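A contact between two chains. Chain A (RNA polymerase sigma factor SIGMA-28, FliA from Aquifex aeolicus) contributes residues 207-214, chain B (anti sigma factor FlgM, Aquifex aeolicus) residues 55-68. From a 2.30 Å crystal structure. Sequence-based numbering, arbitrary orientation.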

# COMPACT_ATOMS: atom_id res chain seq x y z
N LYS A 207 -2.42 12.88 -6.31
CA LYS A 207 -2.00 14.01 -7.13
C LYS A 207 -2.32 13.81 -8.62
O LYS A 207 -2.73 14.75 -9.30
CB LYS A 207 -0.50 14.31 -6.93
N GLU A 208 -2.15 12.59 -9.11
CA GLU A 208 -2.44 12.29 -10.50
C GLU A 208 -3.94 12.21 -10.73
O GLU A 208 -4.44 12.60 -11.78
CB GLU A 208 -1.80 10.96 -10.90
CG GLU A 208 -0.30 10.91 -10.66
CD GLU A 208 0.46 12.08 -11.30
OE1 GLU A 208 0.14 12.46 -12.44
OE2 GLU A 208 1.38 12.61 -10.65
N VAL A 209 -4.66 11.72 -9.73
CA VAL A 209 -6.10 11.60 -9.85
C VAL A 209 -6.70 13.00 -9.93
O VAL A 209 -7.66 13.22 -10.66
CB VAL A 209 -6.67 10.80 -8.67
CG1 VAL A 209 -8.18 10.82 -8.71
CG2 VAL A 209 -6.16 9.36 -8.74
N ALA A 210 -6.09 13.95 -9.23
CA ALA A 210 -6.55 15.34 -9.23
C ALA A 210 -6.49 15.96 -10.63
O ALA A 210 -7.37 16.72 -11.02
CB ALA A 210 -5.74 16.17 -8.24
N LYS A 211 -5.43 15.62 -11.37
CA LYS A 211 -5.24 16.13 -12.72
C LYS A 211 -6.27 15.53 -13.68
O LYS A 211 -6.83 16.23 -14.52
CB LYS A 211 -3.81 15.83 -13.19
CG LYS A 211 -2.74 16.54 -12.36
CD LYS A 211 -1.36 15.88 -12.44
CE LYS A 211 -0.73 15.96 -13.83
NZ LYS A 211 0.63 15.35 -13.82
N ILE A 212 -6.54 14.24 -13.51
CA ILE A 212 -7.51 13.55 -14.35
C ILE A 212 -8.91 14.11 -14.14
O ILE A 212 -9.58 14.46 -15.10
CB ILE A 212 -7.50 12.01 -14.07
CG1 ILE A 212 -6.12 11.43 -14.33
CG2 ILE A 212 -8.49 11.30 -14.96
CD1 ILE A 212 -5.98 10.00 -13.91
N LEU A 213 -9.34 14.21 -12.88
CA LEU A 213 -10.68 14.72 -12.59
C LEU A 213 -10.82 16.25 -12.62
O LEU A 213 -11.91 16.80 -12.39
CB LEU A 213 -11.19 14.15 -11.26
CG LEU A 213 -11.26 12.62 -11.23
CD1 LEU A 213 -11.91 12.15 -9.93
CD2 LEU A 213 -12.05 12.10 -12.43
N GLU A 214 -9.72 16.93 -12.96
CA GLU A 214 -9.69 18.39 -13.06
C GLU A 214 -10.12 19.10 -11.78
O GLU A 214 -10.80 20.13 -11.83
CB GLU A 214 -10.52 18.86 -14.25
N ASP B 55 5.39 5.40 -17.81
CA ASP B 55 4.39 5.96 -18.72
C ASP B 55 3.33 6.69 -17.90
O ASP B 55 2.18 6.81 -18.31
CB ASP B 55 3.75 4.84 -19.55
N LEU B 56 3.74 7.18 -16.73
CA LEU B 56 2.86 7.90 -15.82
C LEU B 56 2.16 9.08 -16.49
O LEU B 56 0.93 9.15 -16.48
CB LEU B 56 3.67 8.35 -14.59
CG LEU B 56 3.02 8.88 -13.31
CD1 LEU B 56 3.15 10.40 -13.24
CD2 LEU B 56 1.57 8.42 -13.20
N GLU B 57 2.94 9.96 -17.12
CA GLU B 57 2.38 11.14 -17.80
C GLU B 57 1.40 10.78 -18.92
O GLU B 57 0.36 11.43 -19.08
CB GLU B 57 3.51 12.01 -18.34
N LYS B 58 1.74 9.75 -19.70
CA LYS B 58 0.89 9.30 -20.80
C LYS B 58 -0.37 8.62 -20.27
O LYS B 58 -1.47 8.87 -20.77
CB LYS B 58 1.67 8.35 -21.70
N LYS B 59 -0.20 7.78 -19.26
CA LYS B 59 -1.31 7.06 -18.64
C LYS B 59 -2.36 8.04 -18.13
O LYS B 59 -3.56 7.81 -18.28
CB LYS B 59 -0.80 6.20 -17.48
CG LYS B 59 -1.87 5.34 -16.83
CD LYS B 59 -1.27 4.45 -15.76
CE LYS B 59 -2.30 3.48 -15.21
NZ LYS B 59 -1.68 2.50 -14.28
N VAL B 60 -1.88 9.14 -17.54
CA VAL B 60 -2.75 10.18 -17.01
C VAL B 60 -3.54 10.81 -18.14
O VAL B 60 -4.76 10.89 -18.09
CB VAL B 60 -1.93 11.27 -16.28
CG1 VAL B 60 -2.82 12.42 -15.87
CG2 VAL B 60 -1.26 10.68 -15.05
N LYS B 61 -2.83 11.22 -19.19
CA LYS B 61 -3.45 11.84 -20.35
C LYS B 61 -4.46 10.89 -21.02
O LYS B 61 -5.61 11.27 -21.25
CB LYS B 61 -2.39 12.27 -21.35
N GLU B 62 -4.02 9.67 -21.30
CA GLU B 62 -4.87 8.66 -21.93
C GLU B 62 -6.13 8.41 -21.11
O GLU B 62 -7.22 8.26 -21.66
CB GLU B 62 -4.10 7.37 -22.14
N LEU B 63 -5.97 8.38 -19.79
CA LEU B 63 -7.08 8.15 -18.87
C LEU B 63 -8.03 9.35 -18.81
O LEU B 63 -9.24 9.18 -18.87
CB LEU B 63 -6.56 7.83 -17.46
CG LEU B 63 -6.79 6.41 -16.92
CD1 LEU B 63 -6.23 5.37 -17.88
CD2 LEU B 63 -6.13 6.29 -15.57
N LYS B 64 -7.46 10.55 -18.70
CA LYS B 64 -8.26 11.78 -18.64
C LYS B 64 -9.03 12.01 -19.94
O LYS B 64 -10.21 12.35 -19.91
CB LYS B 64 -7.36 12.98 -18.34
N GLU B 65 -8.34 11.81 -21.06
CA GLU B 65 -8.94 11.96 -22.38
C GLU B 65 -10.07 10.95 -22.56
O GLU B 65 -11.09 11.26 -23.18
CB GLU B 65 -7.88 11.75 -23.47
N LYS B 66 -9.90 9.76 -21.99
CA LYS B 66 -10.91 8.71 -22.07
C LYS B 66 -12.09 8.97 -21.13
O LYS B 66 -13.20 8.51 -21.39
CB LYS B 66 -10.29 7.35 -21.78
N ILE B 67 -11.85 9.69 -20.04
CA ILE B 67 -12.91 9.99 -19.08
C ILE B 67 -13.78 11.14 -19.59
O ILE B 67 -14.99 11.18 -19.33
CB ILE B 67 -12.35 10.35 -17.69
CG1 ILE B 67 -11.60 9.14 -17.11
CG2 ILE B 67 -13.48 10.75 -16.74
CD1 ILE B 67 -11.01 9.37 -15.75
N GLU B 68 -13.16 12.07 -20.30
CA GLU B 68 -13.87 13.21 -20.86
C GLU B 68 -14.64 12.76 -22.10
O GLU B 68 -15.74 13.24 -22.36
CB GLU B 68 -12.88 14.32 -21.24
CG GLU B 68 -12.11 14.85 -20.05
CD GLU B 68 -11.03 15.84 -20.43
OE1 GLU B 68 -10.49 15.75 -21.56
OE2 GLU B 68 -10.70 16.69 -19.58

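The end of a sigma-28 helix (207-212) packs against a FlgM helix (56-68), the two running in broadly the same direction with 37° between their axes and a closest axial approach of 9.7 Å. The backbones come nearest at Ile A212 and Lys B64, whose CA atoms lie 4.7 Å apart. Among the atoms modelled, no hydrogen bond crosses the contact; apolar packing dominates.

Along chain A, Lys A207 is out of reach, and Glu A208 is the first residue to touch FlgM. Its CB points toward the partner, and the m, m side chain lies over aliphatic groups, with Glu A208 CD 3.7 Å from Leu B56 CD1 and Glu A208 OE1 3.5 Å from Val B60 CG2. The carboxylate finds no polar partner there; its charge is answered within its own helix, where Lys A211 NZ donates to Glu A208 OE1 at 3.2 Å in a salt bridge one turn on. Val A209 points away from FlgM, and Ala A210 is out of reach. Lys A211 adds a marginal contact through its aliphatic base, Lys A211 CB to Val B60 CG1 at 4.4 Å.

Ile A212 is the centre of the interface, burying the largest area of any residue here. It is a knob in a hole formed by Val B60, Leu B63, Lys B64 and Ile B67, positions spaced so that one helical face supplies all four. Ile A212 CG1 meets Val B60 CG1 at 3.8 Å, Ile A212 CD1 meets Leu B63 CD2 at 4.1 Å, and Ile A212 CG2 presses on Ile B67 CD1 at 3.3 Å, a tight methyl contact. Ile A212 CG2 also lies 3.7 Å from Lys B64 CA, so the hole has backbone for part of its floor.

Leu A213 starts away from FlgM, but its end returns, bringing Leu A213 CD2 to 4.4 Å from Ile B67 CD1. Glu A214, with positive phi, leaves the helical path.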